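Local coordinates for protein CRISPR system Cmr subunit Cmr1-1 (Pyrococcus furiosus, PDB 4W8Z) that binds RNA and, together with Cmr6, caps the elongated type III-B Cmr ribonucleoprotein that uses a crRNA to target invading nucleic acids, at residues A[30-35]-A[156-161]; A[41-46]-A[63-68]; A[228-233]-A[294-299]. One frame throughout, in Å; residues are numbered along the deposited sequence.

Contact 1: residues A[30-35]-A[156-161]; sequences YPEVRS and GFRSRR
Ser35 and Gly156 bring two loops to a CA-to-CA distance of 4.1 Å, the first after a type I beta turn from Tyr30 to Val33, the second at the start of a type II turn from Gly156 to Ser159. The setting is the ferredoxin-like RAMP fold: loop 30-35 leads from its first strand toward its first helix, and loop 156-161 runs from its second helix toward its last strand, where RAMP proteins commonly have their glycine-rich loop. The Phe157 ring is sandwiched. Val33 CG1 makes a CH-pi contact over one face, 4.1 Å from the ring centroid, while CG of the adjacent Arg158 covers the opposite face. Arg34 O lies in the ring plane at the edge and also receives the CA-H of Phe157, CA to O 3.4 Å. Ile108 and Leu111 of helix 106-113 also pack against Phe157.

A bend at chi2 (-68°) turns Arg158 CD. Separately, one guanidinium face lies against Phe157 CZ. Its NH2 gives Glu32 OE2 a nearly straight bond, 2.7 Å and 165°, on the anti side of the carboxylate. Asp318 also pairs with NH2, and Lys314 takes Glu32 OE1, making this a small charge network. At the exposed side two like charges meet: Arg34 NH2 stands over the centre of the Arg160 guanidinium, 3.6 Å from Arg160 NH2.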
loop_
_atom_site.group_PDB
_atom_site.type_symbol
_atom_site.label_atom_id
_atom_site.label_comp_id
_atom_site.label_asym_id
_atom_site.label_seq_id
_atom_site.Cartn_x
_atom_site.Cartn_y
_atom_site.Cartn_z
ATOM N N TYR A 30 16.152 -14.347 1.584
ATOM C CA TYR A 30 15.653 -13.592 2.729
ATOM C C TYR A 30 14.161 -13.293 2.590
ATOM O O TYR A 30 13.766 -12.429 1.808
ATOM C CB TYR A 30 16.434 -12.289 2.889
ATOM C CG TYR A 30 17.916 -12.428 2.632
ATOM C CD1 TYR A 30 18.464 -12.063 1.409
ATOM C CD2 TYR A 30 18.769 -12.921 3.611
ATOM C CE1 TYR A 30 19.818 -12.183 1.169
ATOM C CE2 TYR A 30 20.126 -13.046 3.377
ATOM C CZ TYR A 30 20.644 -12.676 2.155
ATOM O OH TYR A 30 21.992 -12.798 1.916
ATOM N N PRO A 31 13.324 -14.014 3.351
ATOM C CA PRO A 31 11.866 -13.868 3.246
ATOM C C PRO A 31 11.333 -12.521 3.745
ATOM O O PRO A 31 10.243 -12.127 3.332
ATOM C CB PRO A 31 11.337 -15.016 4.118
ATOM C CG PRO A 31 12.463 -15.990 4.195
ATOM C CD PRO A 31 13.703 -15.152 4.204
ATOM N N GLU A 32 12.072 -11.839 4.616
ATOM C CA GLU A 32 11.658 -10.516 5.086
ATOM C C GLU A 32 11.643 -9.536 3.922
ATOM O O GLU A 32 10.828 -8.612 3.882
ATOM C CB GLU A 32 12.585 -10.003 6.196
ATOM C CG GLU A 32 12.351 -8.546 6.611
ATOM C CD GLU A 32 11.037 -8.333 7.356
ATOM O OE1 GLU A 32 10.506 -9.311 7.931
ATOM O OE2 GLU A 32 10.535 -7.184 7.365
ATOM N N VAL A 33 12.544 -9.750 2.969
ATOM C CA VAL A 33 12.645 -8.880 1.806
ATOM C C VAL A 33 11.545 -9.217 0.803
ATOM O O VAL A 33 11.805 -9.754 -0.276
ATOM C CB VAL A 33 14.032 -8.993 1.138
ATOM C CG1 VAL A 33 14.231 -7.879 0.119
ATOM C CG2 VAL A 33 15.119 -8.926 2.191
ATOM N N ARG A 34 10.307 -8.918 1.186
ATOM C CA ARG A 34 9.178 -9.002 0.269
ATOM C C ARG A 34 9.158 -7.781 -0.637
ATOM O O ARG A 34 9.295 -6.650 -0.176
ATOM C CB ARG A 34 7.852 -9.109 1.022
ATOM C CG ARG A 34 7.351 -10.530 1.235
ATOM C CD ARG A 34 5.823 -10.568 1.291
ATOM N NE ARG A 34 5.267 -9.559 2.194
ATOM C CZ ARG A 34 4.603 -8.475 1.799
ATOM N NH1 ARG A 34 4.400 -8.243 0.508
ATOM N NH2 ARG A 34 4.138 -7.621 2.702
ATOM N N SER A 35 8.983 -8.011 -1.930
ATOM C CA SER A 35 8.990 -6.918 -2.889
ATOM C C SER A 35 7.867 -7.082 -3.904
ATOM O O SER A 35 8.073 -7.663 -4.970
ATOM C CB SER A 35 10.342 -6.841 -3.597
ATOM O OG SER A 35 10.453 -5.663 -4.370
ATOM N N GLY A 156 7.269 -2.685 -4.051
ATOM C CA GLY A 156 8.644 -2.901 -3.648
ATOM C C GLY A 156 8.881 -3.175 -2.171
ATOM O O GLY A 156 7.946 -3.256 -1.368
ATOM N N PHE A 157 10.154 -3.316 -1.815
ATOM C CA PHE A 157 10.550 -3.542 -0.433
ATOM C C PHE A 157 10.194 -2.331 0.431
ATOM O O PHE A 157 10.491 -1.192 0.062
ATOM C CB PHE A 157 12.050 -3.845 -0.355
ATOM C CG PHE A 157 12.523 -4.251 1.013
ATOM C CD1 PHE A 157 11.812 -5.175 1.760
ATOM C CD2 PHE A 157 13.696 -3.726 1.544
ATOM C CE1 PHE A 157 12.250 -5.560 3.020
ATOM C CE2 PHE A 157 14.137 -4.104 2.806
ATOM C CZ PHE A 157 13.410 -5.024 3.544
ATOM N N ARG A 158 9.546 -2.597 1.566
ATOM C CA ARG A 158 9.162 -1.573 2.547
ATOM C C ARG A 158 8.097 -0.597 2.038
ATOM O O ARG A 158 7.968 0.514 2.553
ATOM C CB ARG A 158 10.399 -0.797 3.019
ATOM C CG ARG A 158 11.245 -1.552 4.019
ATOM C CD ARG A 158 10.497 -1.718 5.336
ATOM N NE ARG A 158 11.181 -2.650 6.221
ATOM C CZ ARG A 158 10.883 -3.941 6.322
ATOM N NH1 ARG A 158 9.896 -4.454 5.600
ATOM N NH2 ARG A 158 11.570 -4.721 7.148
ATOM N N SER A 159 7.312 -1.026 1.057
ATOM C CA SER A 159 6.289 -0.165 0.460
ATOM C C SER A 159 5.110 0.131 1.400
ATOM O O SER A 159 4.346 1.066 1.162
ATOM C CB SER A 159 5.782 -0.782 -0.846
ATOM O OG SER A 159 5.899 -2.196 -0.812
ATOM N N ARG A 160 4.966 -0.652 2.467
ATOM C CA ARG A 160 3.983 -0.344 3.505
ATOM C C ARG A 160 4.509 0.736 4.442
ATOM O O ARG A 160 3.779 1.246 5.296
ATOM C CB ARG A 160 3.619 -1.594 4.303
ATOM C CG ARG A 160 2.794 -2.602 3.520
ATOM C CD ARG A 160 2.601 -3.879 4.310
ATOM N NE ARG A 160 3.880 -4.502 4.618
ATOM C CZ ARG A 160 4.042 -5.517 5.460
ATOM N NH1 ARG A 160 3.000 -6.034 6.102
ATOM N NH2 ARG A 160 5.253 -6.011 5.667
ATOM N N ARG A 161 5.779 1.086 4.274
ATOM C CA ARG A 161 6.405 2.100 5.110
ATOM C C ARG A 161 6.986 3.253 4.300
ATOM O O ARG A 161 8.052 3.774 4.632
ATOM C CB ARG A 161 7.514 1.488 5.964
ATOM C CG ARG A 161 7.062 0.489 7.007
ATOM C CD ARG A 161 8.197 0.259 7.983
ATOM N NE ARG A 161 7.970 -0.866 8.881
ATOM C CZ ARG A 161 8.759 -1.160 9.911
ATOM N NH1 ARG A 161 9.820 -0.400 10.171
ATOM N NH2 ARG A 161 8.487 -2.206 10.682
#

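Contact 2: residues A[41-46]-A[63-68]; sequences AMRWWF and EIENQV
The Phe46 ring, set between the two arms of a helical hairpin, meets Ile64 CG2 at its edge, near the ring plane and 3.9 Å from CZ, while Glu65 CA and Val68 CG2 approach it obliquely. The Arg43 guanidinium is likewise met edge-on, by Glu65 OE1 and Asn66 OD1. On the side of helix 38-54 turned from this interface, Trp44 CZ3 lies over the centre of one face of Trp45, 3.7 Å above its plane.

The arms of the hairpin, helices 38-54 and 58-69, follow one another in the chain and pack roughly antiparallel, at 147° between the short segments. Helix 38-54 is the first helix of the ferredoxin-like RAMP fold. An axis separation of 10.9 Å means that side chains, rather than backbones, bridge the gap. Phe46 does most of this on the apolar side: its CG is anti to the backbone N (chi1 170°), and the ring reaches across until CE2 is 3.6 Å from Glu65 CA. Val68 CG2 is a looser neighbour, 4.3 Å from Phe46 CZ. Phe46 also touches Ser145 of helix 136-152, and Trp45 packs on Ala148 and Leu152 of the same helix.

Beside this apolar patch runs a polar bridge. Arg43, extended from CG to NE, crosses the extended Glu65 chain at about a right angle, its NE donating to Glu65 OE1 at 2.8 Å. With an N-H...O angle of 144° the bond is bent; it uses the anti lone pair of the oxygen, which is tilted out of the guanidinium plane. One terminal nitrogen has a different role: Arg43 NH2 is hydrogen-bonded to Gly70 O just past helix 58-69, and Asn66 OD1 lies 3.6 Å from that same NH2, in the guanidinium plane.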
loop_
_atom_site.group_PDB
_atom_site.type_symbol
_atom_site.label_atom_id
_atom_site.label_comp_id
_atom_site.label_asym_id
_atom_site.label_seq_id
_atom_site.Cartn_x
_atom_site.Cartn_y
_atom_site.Cartn_z
ATOM N N ALA A 41 0.963 -6.472 -7.154
ATOM C CA ALA A 41 0.199 -5.518 -6.362
ATOM C C ALA A 41 -1.185 -5.251 -6.959
ATOM O O ALA A 41 -2.152 -5.048 -6.223
ATOM C CB ALA A 41 0.969 -4.225 -6.224
ATOM N N MET A 42 -1.272 -5.247 -8.288
ATOM C CA MET A 42 -2.555 -5.127 -8.979
ATOM C C MET A 42 -3.461 -6.290 -8.600
ATOM O O MET A 42 -4.642 -6.105 -8.297
ATOM C CB MET A 42 -2.361 -5.086 -10.498
ATOM C CG MET A 42 -1.874 -3.750 -11.039
ATOM S SD MET A 42 -1.609 -3.791 -12.823
ATOM C CE MET A 42 -3.230 -4.301 -13.382
ATOM N N ARG A 43 -2.890 -7.491 -8.613
ATOM C CA ARG A 43 -3.614 -8.690 -8.227
ATOM C C ARG A 43 -4.093 -8.564 -6.789
ATOM O O ARG A 43 -5.228 -8.921 -6.469
ATOM C CB ARG A 43 -2.733 -9.928 -8.388
ATOM C CG ARG A 43 -3.507 -11.228 -8.450
ATOM C CD ARG A 43 -2.605 -12.421 -8.220
ATOM N NE ARG A 43 -3.245 -13.656 -8.656
ATOM C CZ ARG A 43 -3.057 -14.202 -9.850
ATOM N NH1 ARG A 43 -2.239 -13.619 -10.717
ATOM N NH2 ARG A 43 -3.681 -15.329 -10.177
ATOM N N TRP A 44 -3.226 -8.040 -5.925
ATOM C CA TRP A 44 -3.579 -7.840 -4.525
ATOM C C TRP A 44 -4.768 -6.903 -4.409
ATOM O O TRP A 44 -5.713 -7.170 -3.667
ATOM C CB TRP A 44 -2.401 -7.279 -3.730
ATOM C CG TRP A 44 -2.615 -7.346 -2.244
ATOM C CD1 TRP A 44 -2.167 -8.316 -1.400
ATOM C CD2 TRP A 44 -3.340 -6.411 -1.427
ATOM N NE1 TRP A 44 -2.561 -8.046 -0.110
ATOM C CE2 TRP A 44 -3.283 -6.884 -0.099
ATOM C CE3 TRP A 44 -4.025 -5.218 -1.691
ATOM C CZ2 TRP A 44 -3.886 -6.210 0.961
ATOM C CZ3 TRP A 44 -4.628 -4.554 -0.639
ATOM C CH2 TRP A 44 -4.555 -5.052 0.672
ATOM N N TRP A 45 -4.720 -5.806 -5.157
ATOM C CA TRP A 45 -5.735 -4.771 -5.043
ATOM C C TRP A 45 -7.049 -5.170 -5.687
ATOM O O TRP A 45 -8.101 -4.653 -5.317
ATOM C CB TRP A 45 -5.223 -3.456 -5.635
ATOM C CG TRP A 45 -4.554 -2.638 -4.592
ATOM C CD1 TRP A 45 -3.218 -2.396 -4.466
ATOM C CD2 TRP A 45 -5.186 -1.996 -3.481
ATOM N NE1 TRP A 45 -2.980 -1.624 -3.357
ATOM C CE2 TRP A 45 -4.173 -1.366 -2.732
ATOM C CE3 TRP A 45 -6.514 -1.889 -3.048
ATOM C CZ2 TRP A 45 -4.442 -0.632 -1.576
ATOM C CZ3 TRP A 45 -6.780 -1.161 -1.902
ATOM C CH2 TRP A 45 -5.748 -0.541 -1.178
ATOM N N PHE A 46 -7.000 -6.094 -6.637
ATOM C CA PHE A 46 -8.233 -6.614 -7.206
ATOM C C PHE A 46 -9.024 -7.347 -6.133
ATOM O O PHE A 46 -10.246 -7.243 -6.067
ATOM C CB PHE A 46 -7.956 -7.550 -8.382
ATOM C CG PHE A 46 -9.167 -8.297 -8.845
ATOM C CD1 PHE A 46 -10.107 -7.682 -9.652
ATOM C CD2 PHE A 46 -9.377 -9.610 -8.458
ATOM C CE1 PHE A 46 -11.230 -8.365 -10.070
ATOM C CE2 PHE A 46 -10.496 -10.297 -8.872
ATOM C CZ PHE A 46 -11.425 -9.674 -9.682
ATOM N N GLU A 63 -12.222 -17.639 -7.814
ATOM C CA GLU A 63 -12.646 -18.027 -9.154
ATOM C C GLU A 63 -12.463 -16.872 -10.132
ATOM O O GLU A 63 -11.865 -17.036 -11.197
ATOM C CB GLU A 63 -14.104 -18.490 -9.146
ATOM C CG GLU A 63 -14.338 -19.793 -8.398
ATOM C CD GLU A 63 -15.807 -20.164 -8.314
ATOM O OE1 GLU A 63 -16.135 -21.131 -7.594
ATOM O OE2 GLU A 63 -16.632 -19.488 -8.966
ATOM N N ILE A 64 -12.973 -15.704 -9.757
ATOM C CA ILE A 64 -12.884 -14.524 -10.605
ATOM C C ILE A 64 -11.445 -14.024 -10.708
ATOM O O ILE A 64 -11.008 -13.598 -11.779
ATOM C CB ILE A 64 -13.786 -13.392 -10.084
ATOM C CG1 ILE A 64 -15.162 -13.951 -9.721
ATOM C CG2 ILE A 64 -13.895 -12.271 -11.114
ATOM C CD1 ILE A 64 -16.302 -12.982 -9.936
ATOM N N GLU A 65 -10.709 -14.087 -9.599
ATOM C CA GLU A 65 -9.313 -13.653 -9.584
ATOM C C GLU A 65 -8.469 -14.436 -10.585
ATOM O O GLU A 65 -7.716 -13.853 -11.366
ATOM C CB GLU A 65 -8.702 -13.797 -8.190
ATOM C CG GLU A 65 -7.207 -13.505 -8.167
ATOM C CD GLU A 65 -6.549 -13.890 -6.859
ATOM O OE1 GLU A 65 -5.301 -13.867 -6.792
ATOM O OE2 GLU A 65 -7.279 -14.217 -5.900
ATOM N N ASN A 66 -8.593 -15.759 -10.553
ATOM C CA ASN A 66 -7.914 -16.604 -11.524
ATOM C C ASN A 66 -8.444 -16.339 -12.925
ATOM O O ASN A 66 -7.697 -16.377 -13.900
ATOM C CB ASN A 66 -8.079 -18.084 -11.169
ATOM C CG ASN A 66 -7.254 -18.490 -9.964
ATOM O OD1 ASN A 66 -6.243 -17.861 -9.650
ATOM N ND2 ASN A 66 -7.678 -19.552 -9.287
ATOM N N GLN A 67 -9.737 -16.053 -13.017
ATOM C CA GLN A 67 -10.373 -15.828 -14.307
ATOM C C GLN A 67 -9.845 -14.555 -14.970
ATOM O O GLN A 67 -9.834 -14.444 -16.196
ATOM C CB GLN A 67 -11.891 -15.755 -14.147
ATOM C CG GLN A 67 -12.660 -16.214 -15.370
ATOM C CD GLN A 67 -14.160 -16.221 -15.147
ATOM O OE1 GLN A 67 -14.642 -15.832 -14.082
ATOM N NE2 GLN A 67 -14.907 -16.667 -16.153
ATOM N N VAL A 68 -9.404 -13.599 -14.160
ATOM C CA VAL A 68 -8.841 -12.361 -14.687
ATOM C C VAL A 68 -7.324 -12.456 -14.838
ATOM O O VAL A 68 -6.778 -12.143 -15.895
ATOM C CB VAL A 68 -9.177 -11.149 -13.789
ATOM C CG1 VAL A 68 -8.523 -9.889 -14.334
ATOM C CG2 VAL A 68 -10.684 -10.962 -13.675
#

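Contact 3: residues A[228-233]-A[294-299]; sequences VEVFGP and KPYGRI
Phe231 lays its ring flat over Gly297, whose CA sits 3.8 Å from the ring centroid in a CH-pi contact, and this is a tightly packed part of the antiparallel strand pair. The ring reaches this place because CG lies between the backbone N and the carbonyl carbon (chi1 69°). Ile299 CD1 meets its edge in plane, 4.0 Å from Phe231 CD2. Phe244 of helix 237-264 meets the ring edge-to-face, and Val240 of that helix touches the same side chain. Beneath, the backbone ladder is regular. Glu229 and Ile299 exchange two nearly straight bonds of 2.8 Å, N of each to O of the other; Phe231 and Gly297 form the next hydrogen-bonded pair, with Val230 and Arg298 the non-hydrogen-bonded pair between.

Toward solvent, the bonds between the two segments end at Phe231 and Gly297, and packing takes over. A cis peptide bond precedes Pro233, which lies alongside Tyr296 with its CB over the ring face, 4.0 Å from the centroid. The exposed Lys294 runs beside the same proline, CB to CB 3.7 Å, its methylene chain making the contact.

The two ends thus differ in chemistry. Paired amides and apolar side chains hold the buried end, where Lys337 and Lys301 balance Glu229 OE1; the exposed end adds aliphatic and CH-pi packing, with a backbone bond from Pro295 to Gly234 just beyond.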
loop_
_atom_site.group_PDB
_atom_site.type_symbol
_atom_site.label_atom_id
_atom_site.label_comp_id
_atom_site.label_asym_id
_atom_site.label_seq_id
_atom_site.Cartn_x
_atom_site.Cartn_y
_atom_site.Cartn_z
ATOM N N VAL A 228 -8.956 5.493 5.285
ATOM C CA VAL A 228 -7.914 6.197 4.558
ATOM C C VAL A 228 -7.840 7.628 5.063
ATOM O O VAL A 228 -8.852 8.322 5.129
ATOM C CB VAL A 228 -8.162 6.185 3.034
ATOM C CG1 VAL A 228 -7.025 6.879 2.310
ATOM C CG2 VAL A 228 -8.308 4.761 2.527
ATOM N N GLU A 229 -6.636 8.054 5.433
ATOM C CA GLU A 229 -6.408 9.389 5.975
ATOM C C GLU A 229 -5.212 10.051 5.309
ATOM O O GLU A 229 -4.307 9.372 4.824
ATOM C CB GLU A 229 -6.178 9.324 7.483
ATOM C CG GLU A 229 -7.339 8.765 8.272
ATOM C CD GLU A 229 -6.939 8.338 9.673
ATOM O OE1 GLU A 229 -7.826 8.283 10.550
ATOM O OE2 GLU A 229 -5.743 8.048 9.895
ATOM N N VAL A 230 -5.208 11.378 5.291
ATOM C CA VAL A 230 -4.070 12.132 4.779
ATOM C C VAL A 230 -3.688 13.260 5.739
ATOM O O VAL A 230 -4.483 13.670 6.586
ATOM C CB VAL A 230 -4.353 12.746 3.389
ATOM C CG1 VAL A 230 -4.728 11.670 2.378
ATOM C CG2 VAL A 230 -5.445 13.802 3.490
ATOM N N PHE A 231 -2.463 13.753 5.606
ATOM C CA PHE A 231 -2.040 14.941 6.338
ATOM C C PHE A 231 -1.102 15.768 5.469
ATOM O O PHE A 231 -0.387 15.228 4.625
ATOM C CB PHE A 231 -1.374 14.572 7.673
ATOM C CG PHE A 231 -0.032 13.890 7.539
ATOM C CD1 PHE A 231 1.128 14.627 7.349
ATOM C CD2 PHE A 231 0.074 12.514 7.652
ATOM C CE1 PHE A 231 2.360 14.006 7.239
ATOM C CE2 PHE A 231 1.307 11.886 7.548
ATOM C CZ PHE A 231 2.450 12.635 7.338
ATOM N N GLY A 232 -1.111 17.077 5.680
ATOM C CA GLY A 232 -0.277 17.973 4.908
ATOM C C GLY A 232 -1.046 19.159 4.360
ATOM O O GLY A 232 -2.101 19.517 4.880
ATOM N N PRO A 233 -0.533 19.769 3.284
ATOM C CA PRO A 233 0.653 19.349 2.529
ATOM C C PRO A 233 1.968 19.697 3.220
ATOM O O PRO A 233 1.976 20.518 4.135
ATOM C CB PRO A 233 0.520 20.134 1.223
ATOM C CG PRO A 233 -0.176 21.385 1.636
ATOM C CD PRO A 233 -1.146 20.979 2.709
ATOM N N LYS A 294 0.860 18.870 -4.554
ATOM C CA LYS A 294 1.584 18.953 -3.288
ATOM C C LYS A 294 1.569 17.605 -2.563
ATOM O O LYS A 294 0.599 16.855 -2.664
ATOM C CB LYS A 294 0.988 20.049 -2.401
ATOM C CG LYS A 294 1.123 21.451 -2.975
ATOM C CD LYS A 294 0.435 22.481 -2.095
ATOM C CE LYS A 294 0.487 23.862 -2.726
ATOM N NZ LYS A 294 -0.234 24.876 -1.911
ATOM N N PRO A 295 2.656 17.292 -1.837
ATOM C CA PRO A 295 2.788 15.996 -1.166
ATOM C C PRO A 295 2.032 15.904 0.160
ATOM O O PRO A 295 2.149 16.788 1.009
ATOM C CB PRO A 295 4.296 15.881 -0.938
ATOM C CG PRO A 295 4.758 17.286 -0.814
ATOM C CD PRO A 295 3.890 18.092 -1.738
ATOM N N TYR A 296 1.267 14.832 0.321
ATOM C CA TYR A 296 0.568 14.546 1.568
ATOM C C TYR A 296 0.987 13.183 2.101
ATOM O O TYR A 296 1.293 12.276 1.327
ATOM C CB TYR A 296 -0.946 14.556 1.365
ATOM C CG TYR A 296 -1.574 15.912 1.138
ATOM C CD1 TYR A 296 -1.358 16.614 -0.040
ATOM C CD2 TYR A 296 -2.423 16.466 2.085
ATOM C CE1 TYR A 296 -1.944 17.843 -0.252
ATOM C CE2 TYR A 296 -3.017 17.690 1.879
ATOM C CZ TYR A 296 -2.773 18.374 0.711
ATOM O OH TYR A 296 -3.364 19.598 0.506
ATOM N N GLY A 297 0.993 13.026 3.420
ATOM C CA GLY A 297 1.175 11.711 4.002
ATOM C C GLY A 297 -0.111 10.926 3.826
ATOM O O GLY A 297 -1.192 11.453 4.063
ATOM N N ARG A 298 -0.011 9.676 3.391
ATOM C CA ARG A 298 -1.199 8.849 3.219
ATOM C C ARG A 298 -1.171 7.648 4.151
ATOM O O ARG A 298 -0.186 6.918 4.198
ATOM C CB ARG A 298 -1.327 8.379 1.771
ATOM C CG ARG A 298 -2.545 7.512 1.510
ATOM C CD ARG A 298 -2.625 7.103 0.054
ATOM N NE ARG A 298 -1.461 6.315 -0.347
ATOM C CZ ARG A 298 -0.832 6.451 -1.510
ATOM N NH1 ARG A 298 -1.259 7.342 -2.396
ATOM N NH2 ARG A 298 0.220 5.693 -1.787
ATOM N N ILE A 299 -2.258 7.444 4.889
ATOM C CA ILE A 299 -2.368 6.315 5.806
ATOM C C ILE A 299 -3.593 5.476 5.474
ATOM O O ILE A 299 -4.683 6.013 5.284
ATOM C CB ILE A 299 -2.463 6.787 7.267
ATOM C CG1 ILE A 299 -1.206 7.557 7.657
ATOM C CG2 ILE A 299 -2.665 5.610 8.205
ATOM C CD1 ILE A 299 -1.501 8.902 8.257
#

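Overall arrangement
From the N terminus, the chain enters contact 1 at 30-35, in the connection after the first strand, and at once forms contact 2, whose short loop joins helices 38-54 and 58-69. Contact 2 therefore lies wholly within the longer loop that contact 1 shuts at 156-161, after the second helix of the RAMP fold. Contact 3 follows in series, closing a separate loop between strands 226-231 and 294-302 of the C-terminal sheet. No two contacts touch; nearest atoms stay about 7 Å apart, and contacts 2 and 3 flank the centre of the chain. The halves still meet: the backbone of Arg160 is hydrogen-bonded to that of Phe286, and Trp45 packs on Ile300.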